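Local structure of alkaline phosphatase D (Bacillus subtilis, 2YEQ) at residues Q331-K336 with E404-S409; A386-V391 with H432-N437; S15-S20 with M246-S251; S22-T27 with H76-G81. The protein hydrolyses phosphate monoesters to an alcohol and phosphate, at an active site that contains iron and calcium. All coordinates share one frame; numbering follows the deposited sequence.

Interaction 1 (Q331-K336 with E404-S409); sequences QIFFAK and EFVGTS
F333 lies across from V406 and A335 across from E404, their CA atoms 7.1 and 7.2 Å apart, and no backbone hydrogen bond joins the loop 331-336 to the end of strand 400-406. A side chain does the bridging instead. E404 sets its CG anti to the backbone N (chi1 -177°) and runs extended from there, which carries the carboxylate up to the turn of the loop. Each oxygen takes one of two successive backbone N-H groups. F334 N meets E404 OE2 at 2.9 Å, on the syn side and in a fairly straight bond (160°), whereas A335 N reaches E404 OE1, also at 2.9 Å, from above the carboxylate plane (37° out of it). T378 OG1 is a second partner of E404 OE2. The methyl CB of A335 closes on E404 OE1 at 3.3 Å, and beside it the F333 ring crosses the glutamate chain at about a right angle. V406 CG2 sits over one face of that ring, 4.0 Å from F333 CE2. An alanine in place of E404 would probably leave the N-H groups of F334 and A335 without their acceptor and the loop freer to shift. With the side chain of I332 about 6 Å from a bound calcium, this is a loop tied to a core strand beside the metal site, within the calcineurin-clan phosphatase fold.

Interaction 2 (A386-V391 with H432-N437); sequences ASNLHV and HIQFFN. With EDO (1,2-ethanediol), chain B.
A386 O receives two neighbouring amides at once: Q434 N at 2.8 Å in a fairly straight bond (163°), and F435 N in a weak one at 3.5 Å. A386 N in turn donates a weak bond to F435 O, and beyond the irregularity N388 N donates to H432 O at 3.0 Å. Side chains follow the backbone. On one face of the sheet A386 CB meets F435 CB at 3.9 Å; on the other, S387 OG rests 3.4 Å from I433 CG1. Q434 bends at chi2 (-58°), and its NE2 makes a weak bond back to H432 O, so that this carbonyl serves two donors. With CG between backbone N and carbonyl carbon (chi1 58°), the H432 ring lies with its CD2 3.7 Å from S387 OG. Its ND1 shares a hydrogen bond of 3.2 Å with O1 of an ethanediol, probably from the crystallisation liquor, while its NE2 is engaged by K336 O. Further out, L484 touches A386 and Q434, and the F435 ring meets those of Y456 and F475. The two antiparallel strands slip by one residue where Q434 and F435 both face A386, a classic beta bulge between 384-390 and 433-437, the latter an outermost strand of the mixed seven-stranded sheet.

Interaction 3 (S15-S20 with M246-S251); sequences SGDPLS and MPLRIS. With EDO (1,2-ethanediol), chain I.
R249 reaches D17 with its CG anti to the carbonyl carbon (chi1 -69°) and the chain extended from CG to NE, while a left-handed backbone at D17 (phi 44°, psi 54°) turns the chain there. The guanidinium then takes D17 O side-on, with NE at 3.1 Å and NH2 at 2.8 Å, both donors lying in the carbonyl plane. L19 covers one face of the group, its CD1 standing 3.6 Å above the centre. NH1 goes to E78 in a salt bridge, and NH2 also binds S22 OG. Two residues earlier in the chain, P247 is the centre of an inverse gamma turn, closed by L248 N to M246 O. The turn presents the proline ring to the end of strand 13-16, joining the N-terminal PhoD region to the phosphatase region: P247 CG approaches S15 O at 3.5 Å, and P247 CB lies 3.6 Å from G16 N. Any CB on G16 would collide with P247 CG. A methionine in place of R249 would probably leave D17 O without these two donors and E78 without a charge mate. The carboxylate of D17 meets the arginine less directly. A water gives a proton to D17 OD2 at 2.6 Å and accepts one from R249 N at 2.9 Å. The ethanediol O2 donates to the same OD2 at 2.7 Å, and D17 OD1 forms a salt bridge with R263.

Interaction 4 (S22-T27 with H76-G81); sequences SVVLWT and HVEADG. With EDO (1,2-ethanediol), chain R.
W26 points a ring edge at the face of H76, an aromatic T-shaped pair set across a non-hydrogen-bonded position of two antiparallel strands. The ring planes stand at 77°, and the tryptophan five-membered ring and the imidazole have centroids 5.1 Å apart. With W26 CG anti to the backbone N (chi1 176°), the indole is turned so that its CD1 faces the imidazole, 3.7 Å from H76 NE2 and displaced toward the rim. W26 NE1 and H76 NE2 have partners elsewhere, E244 O and Y243 O, and Y243 also stacks on the histidine. Between the strands, whose directions differ by 154°, the backbone bonds come in reciprocal pairs. L25 N to V77 O is 2.8 Å and V77 N to L25 O 2.9 Å; V23 N to A79 O is 3.1 Å and A79 N to V23 O 3.0 Å. On the face shared with the aromatic pair, V24 CG2 lies 4.0 Å from E78 CG, the two side chains side by side and pointing the same way. The opposite face is apolar, with L25 CD1 4.1 Å from A79 CB. That face packs on strands 44-51 and 87-94, whereas W26 and H76 meet the end of helix 228-245. Strand 23-28 has 13-16 as its other neighbour, and 74-79 is an outermost strand of the ten-stranded mixed sheet.

How the interactions relate
The four contacts form two pairs on opposite sides of the chain's centre. Interactions 1 and 2 have centres 10 Å apart and share the seven-stranded sheet: E404 N lies 2.9 Å from S387 O, and K336 O lies 2.6 Å from H432 NE2, both probable hydrogen bonds. Interactions 3 and 4, centres 7 Å apart, meet where G16 O lies 2.9 Å from V24 N and I250 N lies 2.8 Å from E78 OE2, also probable hydrogen bonds; R249 and E78 link them by charge. Between the pairs, centres are 25 to 38 Å apart and nothing touches. Interaction 1 comes close to the metals, the I332 side chain being about 9 Å from the iron.

Interaction 1 (Q331-K336 with E404-S409)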
loop_
_atom_site.group_PDB
_atom_site.type_symbol
_atom_site.label_atom_id
_atom_site.label_comp_id
_atom_site.label_asym_id
_atom_site.label_seq_id
_atom_site.Cartn_x
_atom_site.Cartn_y
_atom_site.Cartn_z
ATOM N N GLN A 331 4.455 -3.131 -4.753
ATOM C CA GLN A 331 5.134 -2.320 -3.760
ATOM C C GLN A 331 6.174 -1.366 -4.246
ATOM O O GLN A 331 6.302 -0.250 -3.713
ATOM C CB GLN A 331 5.823 -3.256 -2.735
ATOM C CG GLN A 331 4.885 -4.090 -1.885
ATOM C CD GLN A 331 4.195 -5.228 -2.608
ATOM O OE1 GLN A 331 4.678 -5.753 -3.625
ATOM N NE2 GLN A 331 3.048 -5.653 -2.052
ATOM N N ILE A 332 6.985 -1.815 -5.207
ATOM C CA ILE A 332 8.269 -1.190 -5.466
ATOM C C ILE A 332 8.468 -0.762 -6.938
ATOM O O ILE A 332 7.790 -1.224 -7.849
ATOM C CB ILE A 332 9.426 -2.146 -5.028
ATOM C CG1 ILE A 332 9.191 -3.549 -5.564
ATOM C CG2 ILE A 332 9.597 -2.161 -3.466
ATOM C CD1 ILE A 332 10.455 -4.443 -5.578
ATOM N N PHE A 333 9.409 0.136 -7.137
ATOM C CA PHE A 333 9.645 0.759 -8.446
ATOM C C PHE A 333 9.930 -0.283 -9.536
ATOM O O PHE A 333 10.905 -1.037 -9.463
ATOM C CB PHE A 333 10.764 1.761 -8.313
ATOM C CG PHE A 333 10.709 2.906 -9.299
ATOM C CD1 PHE A 333 11.042 2.720 -10.630
ATOM C CD2 PHE A 333 10.390 4.183 -8.873
ATOM C CE1 PHE A 333 11.015 3.805 -11.543
ATOM C CE2 PHE A 333 10.388 5.259 -9.764
ATOM C CZ PHE A 333 10.689 5.054 -11.098
ATOM N N PHE A 334 9.061 -0.316 -10.553
ATOM C CA PHE A 334 9.100 -1.338 -11.591
ATOM C C PHE A 334 9.920 -0.928 -12.833
ATOM O O PHE A 334 10.634 -1.762 -13.418
ATOM C CB PHE A 334 7.683 -1.681 -12.021
ATOM C CG PHE A 334 7.589 -2.800 -13.005
ATOM C CD1 PHE A 334 7.582 -4.118 -12.581
ATOM C CD2 PHE A 334 7.468 -2.542 -14.372
ATOM C CE1 PHE A 334 7.490 -5.164 -13.498
ATOM C CE2 PHE A 334 7.379 -3.582 -15.288
ATOM C CZ PHE A 334 7.383 -4.883 -14.862
ATOM N N ALA A 335 9.787 0.325 -13.258
ATOM C CA ALA A 335 10.475 0.791 -14.457
ATOM C C ALA A 335 11.973 0.896 -14.220
ATOM O O ALA A 335 12.431 0.893 -13.071
ATOM C CB ALA A 335 9.907 2.132 -14.937
ATOM N N LYS A 336 12.732 0.990 -15.319
ATOM C CA LYS A 336 14.149 1.334 -15.261
ATOM C C LYS A 336 14.318 2.667 -14.557
ATOM O O LYS A 336 13.602 3.635 -14.844
ATOM C CB LYS A 336 14.753 1.382 -16.682
ATOM C CG LYS A 336 16.192 1.859 -16.776
ATOM C CD LYS A 336 16.660 1.965 -18.264
ATOM C CE LYS A 336 17.903 2.843 -18.448
ATOM N NZ LYS A 336 17.691 4.311 -18.284
ATOM N N GLU A 404 3.376 2.791 -15.667
ATOM C CA GLU A 404 3.547 2.683 -14.217
ATOM C C GLU A 404 3.211 4.005 -13.555
ATOM O O GLU A 404 3.727 5.041 -13.942
ATOM C CB GLU A 404 4.999 2.310 -13.839
ATOM C CG GLU A 404 5.168 2.128 -12.321
ATOM C CD GLU A 404 6.576 1.729 -11.841
ATOM O OE1 GLU A 404 7.594 2.005 -12.541
ATOM O OE2 GLU A 404 6.641 1.194 -10.697
ATOM N N PHE A 405 2.360 3.949 -12.526
ATOM C CA PHE A 405 2.092 5.086 -11.667
ATOM C C PHE A 405 2.642 4.803 -10.280
ATOM O O PHE A 405 2.123 3.933 -9.565
ATOM C CB PHE A 405 0.572 5.306 -11.603
ATOM C CG PHE A 405 -0.027 5.531 -12.962
ATOM C CD1 PHE A 405 0.291 6.680 -13.667
ATOM C CD2 PHE A 405 -0.817 4.591 -13.556
ATOM C CE1 PHE A 405 -0.212 6.899 -14.960
ATOM C CE2 PHE A 405 -1.336 4.803 -14.887
ATOM C CZ PHE A 405 -1.012 5.963 -15.559
ATOM N N VAL A 406 3.678 5.539 -9.921
ATOM C CA VAL A 406 4.318 5.436 -8.634
ATOM C C VAL A 406 3.740 6.529 -7.759
ATOM O O VAL A 406 3.883 7.711 -8.028
ATOM C CB VAL A 406 5.844 5.644 -8.732
ATOM C CG1 VAL A 406 6.527 5.518 -7.349
ATOM C CG2 VAL A 406 6.457 4.648 -9.773
ATOM N N GLY A 407 3.064 6.142 -6.703
ATOM C CA GLY A 407 2.520 7.131 -5.792
ATOM C C GLY A 407 3.460 7.615 -4.738
ATOM O O GLY A 407 4.233 6.842 -4.161
ATOM N N THR A 408 3.378 8.910 -4.455
ATOM C CA THR A 408 4.042 9.488 -3.304
ATOM C C THR A 408 3.550 8.870 -1.978
ATOM O O THR A 408 2.610 8.085 -1.943
ATOM C CB THR A 408 3.799 10.984 -3.295
ATOM O OG1 THR A 408 4.601 11.620 -2.302
ATOM C CG2 THR A 408 2.296 11.304 -3.127
ATOM N N SER A 409 4.188 9.258 -0.899
ATOM C CA SER A 409 3.824 8.788 0.423
ATOM C C SER A 409 2.739 9.691 1.050
ATOM O O SER A 409 2.662 10.889 0.739
ATOM C CB SER A 409 5.055 8.840 1.285
ATOM O OG SER A 409 5.722 10.086 1.147
#

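Interaction 2 (A386-V391 with H432-N437)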
loop_
_atom_site.group_PDB
_atom_site.type_symbol
_atom_site.label_atom_id
_atom_site.label_comp_id
_atom_site.label_asym_id
_atom_site.label_seq_id
_atom_site.Cartn_x
_atom_site.Cartn_y
_atom_site.Cartn_z
ATOM N N ALA A 386 5.775 8.796 -12.897
ATOM C CA ALA A 386 4.994 8.087 -13.883
ATOM C C ALA A 386 5.898 7.746 -15.071
ATOM O O ALA A 386 6.743 8.561 -15.439
ATOM C CB ALA A 386 3.781 8.927 -14.342
ATOM N N SER A 387 5.723 6.550 -15.617
ATOM C CA SER A 387 6.574 6.034 -16.695
ATOM C C SER A 387 5.768 5.329 -17.738
ATOM O O SER A 387 4.848 4.554 -17.433
ATOM C CB SER A 387 7.611 4.997 -16.171
ATOM O OG SER A 387 8.589 5.633 -15.379
ATOM N N ASN A 388 6.174 5.517 -18.992
ATOM C CA ASN A 388 5.815 4.581 -20.040
ATOM C C ASN A 388 6.605 3.275 -19.833
ATOM O O ASN A 388 7.810 3.310 -19.571
ATOM C CB ASN A 388 6.180 5.184 -21.420
ATOM C CG ASN A 388 5.288 6.375 -21.797
ATOM O OD1 ASN A 388 5.755 7.413 -22.306
ATOM N ND2 ASN A 388 4.005 6.231 -21.517
ATOM N N LEU A 389 5.935 2.146 -19.967
ATOM C CA LEU A 389 6.584 0.832 -19.911
ATOM C C LEU A 389 6.766 0.278 -21.326
ATOM O O LEU A 389 5.777 -0.037 -22.002
ATOM C CB LEU A 389 5.736 -0.151 -19.096
ATOM C CG LEU A 389 5.528 0.257 -17.619
ATOM C CD1 LEU A 389 4.678 -0.798 -16.909
ATOM C CD2 LEU A 389 6.868 0.474 -16.908
ATOM N N HIS A 390 8.028 0.152 -21.742
ATOM C CA HIS A 390 8.389 -0.356 -23.077
ATOM C C HIS A 390 8.784 -1.834 -23.046
ATOM O O HIS A 390 9.390 -2.298 -22.073
ATOM C CB HIS A 390 9.551 0.473 -23.612
ATOM C CG HIS A 390 9.166 1.851 -24.027
ATOM N ND1 HIS A 390 9.147 2.917 -23.151
ATOM C CD2 HIS A 390 8.812 2.349 -25.234
ATOM C CE1 HIS A 390 8.799 4.010 -23.803
ATOM N NE2 HIS A 390 8.581 3.691 -25.067
ATOM N N VAL A 391 8.480 -2.581 -24.107
ATOM C CA VAL A 391 8.812 -4.021 -24.125
ATOM C C VAL A 391 10.317 -4.288 -24.036
ATOM O O VAL A 391 10.721 -5.367 -23.623
ATOM C CB VAL A 391 8.216 -4.783 -25.322
ATOM C CG1 VAL A 391 6.704 -4.766 -25.228
ATOM C CG2 VAL A 391 8.730 -4.228 -26.689
ATOM N N HIS A 432 11.902 7.357 -20.564
ATOM C CA HIS A 432 10.591 6.757 -20.387
ATOM C C HIS A 432 9.802 7.377 -19.205
ATOM O O HIS A 432 8.587 7.216 -19.124
ATOM C CB HIS A 432 10.700 5.246 -20.186
ATOM C CG HIS A 432 11.553 4.861 -19.020
ATOM N ND1 HIS A 432 12.929 4.908 -19.061
ATOM C CD2 HIS A 432 11.223 4.477 -17.763
ATOM C CE1 HIS A 432 13.412 4.561 -17.878
ATOM N NE2 HIS A 432 12.397 4.281 -17.077
ATOM N N ILE A 433 10.493 8.080 -18.316
ATOM C CA ILE A 433 9.886 8.674 -17.150
ATOM C C ILE A 433 9.290 10.047 -17.518
ATOM O O ILE A 433 9.998 10.963 -17.940
ATOM C CB ILE A 433 10.885 8.821 -15.957
ATOM C CG1 ILE A 433 11.467 7.457 -15.534
ATOM C CG2 ILE A 433 10.175 9.447 -14.754
ATOM C CD1 ILE A 433 12.337 7.468 -14.248
ATOM N N GLN A 434 7.996 10.191 -17.275
ATOM C CA GLN A 434 7.234 11.349 -17.739
ATOM C C GLN A 434 6.916 12.355 -16.643
ATOM O O GLN A 434 6.427 13.447 -16.943
ATOM C CB GLN A 434 5.913 10.861 -18.337
ATOM C CG GLN A 434 6.071 9.879 -19.477
ATOM C CD GLN A 434 6.895 10.483 -20.598
ATOM O OE1 GLN A 434 6.572 11.569 -21.078
ATOM N NE2 GLN A 434 7.996 9.820 -20.971
ATOM N N PHE A 435 7.179 12.010 -15.378
ATOM C CA PHE A 435 6.714 12.839 -14.265
ATOM C C PHE A 435 7.509 12.596 -12.983
ATOM O O PHE A 435 7.834 11.465 -12.697
ATOM C CB PHE A 435 5.243 12.518 -14.012
ATOM C CG PHE A 435 4.609 13.326 -12.888
ATOM C CD1 PHE A 435 4.544 14.705 -12.949
ATOM C CD2 PHE A 435 4.037 12.687 -11.801
ATOM C CE1 PHE A 435 3.938 15.434 -11.945
ATOM C CE2 PHE A 435 3.426 13.422 -10.765
ATOM C CZ PHE A 435 3.381 14.774 -10.832
ATOM N N PHE A 436 7.834 13.669 -12.266
ATOM C CA PHE A 436 8.307 13.596 -10.896
ATOM C C PHE A 436 7.637 14.699 -10.085
ATOM O O PHE A 436 7.514 15.824 -10.566
ATOM C CB PHE A 436 9.833 13.785 -10.767
ATOM C CG PHE A 436 10.304 13.808 -9.338
ATOM C CD1 PHE A 436 10.457 12.618 -8.648
ATOM C CD2 PHE A 436 10.519 15.004 -8.673
ATOM C CE1 PHE A 436 10.835 12.592 -7.318
ATOM C CE2 PHE A 436 10.898 15.012 -7.332
ATOM C CZ PHE A 436 11.069 13.790 -6.647
ATOM N N ASN A 437 7.245 14.374 -8.850
ATOM C CA ASN A 437 6.821 15.337 -7.847
ATOM C C ASN A 437 7.139 14.833 -6.430
ATOM O O ASN A 437 7.111 13.632 -6.193
ATOM C CB ASN A 437 5.318 15.579 -7.981
ATOM C CG ASN A 437 4.843 16.716 -7.131
ATOM O OD1 ASN A 437 5.162 17.903 -7.380
ATOM N ND2 ASN A 437 4.097 16.388 -6.115
HETATM C C1 EDO B . 14.811 3.785 -22.103
HETATM O O1 EDO B . 15.434 4.541 -21.042
HETATM C C2 EDO B . 13.284 3.868 -22.136
HETATM O O2 EDO B . 12.591 2.642 -21.782
#

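Interaction 3 (S15-S20 with M246-S251)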
loop_
_atom_site.group_PDB
_atom_site.type_symbol
_atom_site.label_atom_id
_atom_site.label_comp_id
_atom_site.label_asym_id
_atom_site.label_seq_id
_atom_site.Cartn_x
_atom_site.Cartn_y
_atom_site.Cartn_z
ATOM N N SER A 15 -13.757 -2.032 5.977
ATOM C CA SER A 15 -14.245 -3.093 5.109
ATOM C C SER A 15 -13.229 -3.374 4.014
ATOM O O SER A 15 -12.373 -2.559 3.698
ATOM C CB SER A 15 -15.608 -2.737 4.481
ATOM O OG SER A 15 -15.482 -1.700 3.508
ATOM N N GLY A 16 -13.340 -4.533 3.409
ATOM C CA GLY A 16 -12.325 -4.906 2.456
ATOM C C GLY A 16 -12.556 -6.162 1.674
ATOM O O GLY A 16 -13.534 -6.881 1.859
ATOM N N ASP A 17 -11.623 -6.399 0.767
ATOM C CA ASP A 17 -11.626 -7.574 -0.086
ATOM C C ASP A 17 -12.996 -7.876 -0.652
ATOM O O ASP A 17 -13.493 -8.995 -0.546
ATOM C CB ASP A 17 -11.042 -8.772 0.675
ATOM C CG ASP A 17 -9.520 -8.787 0.635
ATOM O OD1 ASP A 17 -8.923 -7.704 0.408
ATOM O OD2 ASP A 17 -8.929 -9.883 0.819
ATOM N N PRO A 18 -13.589 -6.883 -1.305
ATOM C CA PRO A 18 -14.930 -7.070 -1.849
ATOM C C PRO A 18 -14.923 -8.051 -2.985
ATOM O O PRO A 18 -13.945 -8.081 -3.759
ATOM C CB PRO A 18 -15.311 -5.663 -2.356
ATOM C CG PRO A 18 -14.053 -5.028 -2.662
ATOM C CD PRO A 18 -13.070 -5.548 -1.616
ATOM N N LEU A 19 -15.982 -8.865 -3.046
ATOM C CA LEU A 19 -16.307 -9.702 -4.192
ATOM C C LEU A 19 -17.712 -9.289 -4.669
ATOM O O LEU A 19 -18.301 -8.352 -4.139
ATOM C CB LEU A 19 -16.273 -11.183 -3.826
ATOM C CG LEU A 19 -14.886 -11.753 -3.455
ATOM C CD1 LEU A 19 -14.995 -13.191 -2.968
ATOM C CD2 LEU A 19 -13.896 -11.628 -4.610
ATOM N N SER A 20 -18.264 -9.976 -5.660
ATOM C CA SER A 20 -19.559 -9.549 -6.206
ATOM C C SER A 20 -20.729 -9.845 -5.275
ATOM O O SER A 20 -21.781 -9.242 -5.416
ATOM C CB SER A 20 -19.799 -10.136 -7.605
ATOM O OG SER A 20 -19.937 -11.524 -7.567
ATOM N N MET A 246 -6.456 -5.784 9.726
ATOM C CA MET A 246 -6.797 -5.555 8.317
ATOM C C MET A 246 -8.016 -6.340 7.881
ATOM O O MET A 246 -8.215 -7.488 8.301
ATOM C CB MET A 246 -5.613 -5.932 7.428
ATOM C CG MET A 246 -4.434 -5.016 7.535
ATOM S SD MET A 246 -4.836 -3.296 7.123
ATOM C CE MET A 246 -3.300 -2.469 7.287
ATOM N N PRO A 247 -8.817 -5.762 6.983
ATOM C CA PRO A 247 -10.049 -6.419 6.529
ATOM C C PRO A 247 -9.773 -7.461 5.442
ATOM O O PRO A 247 -10.097 -7.260 4.270
ATOM C CB PRO A 247 -10.877 -5.261 5.982
ATOM C CG PRO A 247 -9.865 -4.343 5.429
ATOM C CD PRO A 247 -8.685 -4.420 6.395
ATOM N N LEU A 248 -9.194 -8.576 5.867
ATOM C CA LEU A 248 -8.814 -9.694 5.006
ATOM C C LEU A 248 -9.735 -10.883 5.197
ATOM O O LEU A 248 -10.337 -11.055 6.247
ATOM C CB LEU A 248 -7.376 -10.099 5.348
ATOM C CG LEU A 248 -6.311 -9.013 5.125
ATOM C CD1 LEU A 248 -4.939 -9.466 5.604
ATOM C CD2 LEU A 248 -6.201 -8.587 3.651
ATOM N N ARG A 249 -9.814 -11.738 4.192
ATOM C CA ARG A 249 -10.593 -12.974 4.285
ATOM C C ARG A 249 -9.839 -14.065 5.045
ATOM O O ARG A 249 -8.660 -13.927 5.297
ATOM C CB ARG A 249 -10.979 -13.448 2.887
ATOM C CG ARG A 249 -11.981 -12.511 2.264
ATOM C CD ARG A 249 -12.439 -12.939 0.917
ATOM N NE ARG A 249 -13.367 -11.944 0.364
ATOM C CZ ARG A 249 -14.693 -11.973 0.482
ATOM N NH1 ARG A 249 -15.311 -12.937 1.139
ATOM N NH2 ARG A 249 -15.420 -11.016 -0.070
ATOM N N ILE A 250 -10.540 -15.128 5.422
ATOM C CA ILE A 250 -9.984 -16.158 6.315
ATOM C C ILE A 250 -8.794 -16.945 5.678
ATOM O O ILE A 250 -7.894 -17.423 6.379
ATOM C CB ILE A 250 -11.113 -17.111 6.826
ATOM C CG1 ILE A 250 -10.637 -17.906 8.062
ATOM C CG2 ILE A 250 -11.618 -18.016 5.704
ATOM C CD1 ILE A 250 -10.265 -17.017 9.258
ATOM N N SER A 251 -8.751 -17.003 4.353
ATOM C CA SER A 251 -7.636 -17.643 3.668
ATOM C C SER A 251 -6.326 -16.868 3.848
ATOM O O SER A 251 -5.264 -17.406 3.580
ATOM C CB SER A 251 -7.963 -17.813 2.186
ATOM O OG SER A 251 -8.271 -16.539 1.634
HETATM C C1 EDO I . -11.015 -11.336 -2.438
HETATM O O1 EDO I . -11.388 -9.988 -2.764
HETATM C C2 EDO I . -9.582 -11.376 -1.933
HETATM O O2 EDO I . -9.515 -12.072 -0.686
HETATM O O HOH W 1 -7.865 -11.903 1.988
#

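Interaction 4 (S22-T27 with H76-G81)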
loop_
_atom_site.group_PDB
_atom_site.type_symbol
_atom_site.label_atom_id
_atom_site.label_comp_id
_atom_site.label_asym_id
_atom_site.label_seq_id
_atom_site.Cartn_x
_atom_site.Cartn_y
_atom_site.Cartn_z
ATOM N N SER A 22 -20.181 -10.461 -1.578
ATOM C CA SER A 22 -19.732 -10.417 -0.183
ATOM C C SER A 22 -18.640 -9.403 -0.028
ATOM O O SER A 22 -18.051 -8.950 -1.021
ATOM C CB SER A 22 -19.208 -11.779 0.275
ATOM O OG SER A 22 -18.085 -12.183 -0.479
ATOM N N VAL A 23 -18.363 -9.058 1.227
ATOM C CA VAL A 23 -17.300 -8.140 1.572
ATOM C C VAL A 23 -16.848 -8.486 2.993
ATOM O O VAL A 23 -17.622 -9.050 3.767
ATOM C CB VAL A 23 -17.795 -6.684 1.504
ATOM C CG1 VAL A 23 -18.890 -6.428 2.564
ATOM C CG2 VAL A 23 -16.627 -5.709 1.687
ATOM N N VAL A 24 -15.603 -8.182 3.327
ATOM C CA VAL A 24 -15.125 -8.355 4.699
ATOM C C VAL A 24 -15.450 -7.090 5.490
ATOM O O VAL A 24 -15.214 -5.965 5.016
ATOM C CB VAL A 24 -13.609 -8.625 4.768
ATOM C CG1 VAL A 24 -13.152 -8.693 6.226
ATOM C CG2 VAL A 24 -13.245 -9.929 4.039
ATOM N N LEU A 25 -15.986 -7.283 6.689
ATOM C CA LEU A 25 -16.195 -6.211 7.656
ATOM C C LEU A 25 -15.235 -6.418 8.818
ATOM O O LEU A 25 -15.086 -7.533 9.300
ATOM C CB LEU A 25 -17.637 -6.232 8.169
ATOM C CG LEU A 25 -18.768 -6.353 7.138
ATOM C CD1 LEU A 25 -20.135 -6.382 7.859
ATOM C CD2 LEU A 25 -18.709 -5.209 6.124
ATOM N N TRP A 26 -14.630 -5.336 9.295
ATOM C CA TRP A 26 -13.620 -5.396 10.323
ATOM C C TRP A 26 -13.912 -4.406 11.441
ATOM O O TRP A 26 -14.359 -3.279 11.203
ATOM C CB TRP A 26 -12.234 -5.078 9.729
ATOM C CG TRP A 26 -11.132 -5.016 10.749
ATOM C CD1 TRP A 26 -10.313 -6.042 11.133
ATOM C CD2 TRP A 26 -10.733 -3.874 11.528
ATOM N NE1 TRP A 26 -9.445 -5.612 12.107
ATOM C CE2 TRP A 26 -9.681 -4.293 12.372
ATOM C CE3 TRP A 26 -11.172 -2.541 11.607
ATOM C CZ2 TRP A 26 -9.051 -3.437 13.261
ATOM C CZ3 TRP A 26 -10.556 -1.696 12.527
ATOM C CH2 TRP A 26 -9.497 -2.151 13.333
ATOM N N THR A 27 -13.637 -4.839 12.665
ATOM C CA THR A 27 -13.387 -3.909 13.741
ATOM C C THR A 27 -12.514 -4.608 14.782
ATOM O O THR A 27 -12.095 -5.752 14.578
ATOM C CB THR A 27 -14.693 -3.362 14.345
ATOM O OG1 THR A 27 -14.374 -2.224 15.153
ATOM C CG2 THR A 27 -15.455 -4.443 15.147
ATOM N N HIS A 76 -13.478 -10.179 12.213
ATOM C CA HIS A 76 -13.512 -10.294 10.751
ATOM C C HIS A 76 -14.780 -11.024 10.380
ATOM O O HIS A 76 -14.979 -12.152 10.808
ATOM C CB HIS A 76 -12.331 -11.110 10.223
ATOM C CG HIS A 76 -11.002 -10.461 10.439
ATOM N ND1 HIS A 76 -10.393 -10.417 11.671
ATOM C CD2 HIS A 76 -10.171 -9.833 9.581
ATOM C CE1 HIS A 76 -9.245 -9.773 11.560
ATOM N NE2 HIS A 76 -9.089 -9.409 10.300
ATOM N N VAL A 77 -15.638 -10.376 9.597
ATOM C CA VAL A 77 -16.912 -10.947 9.190
ATOM C C VAL A 77 -16.890 -11.007 7.674
ATOM O O VAL A 77 -16.575 -10.027 7.025
ATOM C CB VAL A 77 -18.113 -10.040 9.635
ATOM C CG1 VAL A 77 -19.419 -10.486 8.975
ATOM C CG2 VAL A 77 -18.254 -9.995 11.163
ATOM N N GLU A 78 -17.222 -12.151 7.102
ATOM C CA GLU A 78 -17.396 -12.229 5.660
ATOM C C GLU A 78 -18.907 -12.195 5.381
ATOM O O GLU A 78 -19.586 -13.212 5.422
ATOM C CB GLU A 78 -16.685 -13.462 5.088
ATOM C CG GLU A 78 -15.155 -13.238 5.074
ATOM C CD GLU A 78 -14.353 -14.448 4.614
ATOM O OE1 GLU A 78 -14.708 -15.040 3.563
ATOM O OE2 GLU A 78 -13.368 -14.794 5.303
ATOM N N ALA A 79 -19.424 -10.987 5.167
ATOM C CA ALA A 79 -20.857 -10.770 5.002
ATOM C C ALA A 79 -21.186 -11.172 3.583
ATOM O O ALA A 79 -20.744 -10.528 2.636
ATOM C CB ALA A 79 -21.196 -9.327 5.233
ATOM N N ASP A 80 -21.938 -12.251 3.434
ATOM C CA ASP A 80 -22.282 -12.753 2.114
ATOM C C ASP A 80 -23.783 -12.599 1.846
ATOM O O ASP A 80 -24.484 -11.966 2.630
ATOM C CB ASP A 80 -21.812 -14.194 1.955
ATOM C CG ASP A 80 -22.501 -15.157 2.904
ATOM O OD1 ASP A 80 -23.369 -14.744 3.705
ATOM O OD2 ASP A 80 -22.146 -16.348 2.841
ATOM N N GLY A 81 -24.254 -13.152 0.731
ATOM C CA GLY A 81 -25.654 -13.011 0.332
ATOM C C GLY A 81 -25.981 -11.603 -0.125
ATOM O O GLY A 81 -27.106 -11.157 0.024
HETATM C C1 EDO R . -13.287 -14.093 15.238
HETATM O O1 EDO R . -12.363 -14.012 16.326
HETATM C C2 EDO R . -13.955 -12.738 15.042
HETATM O O2 EDO R . -14.178 -12.503 13.650
#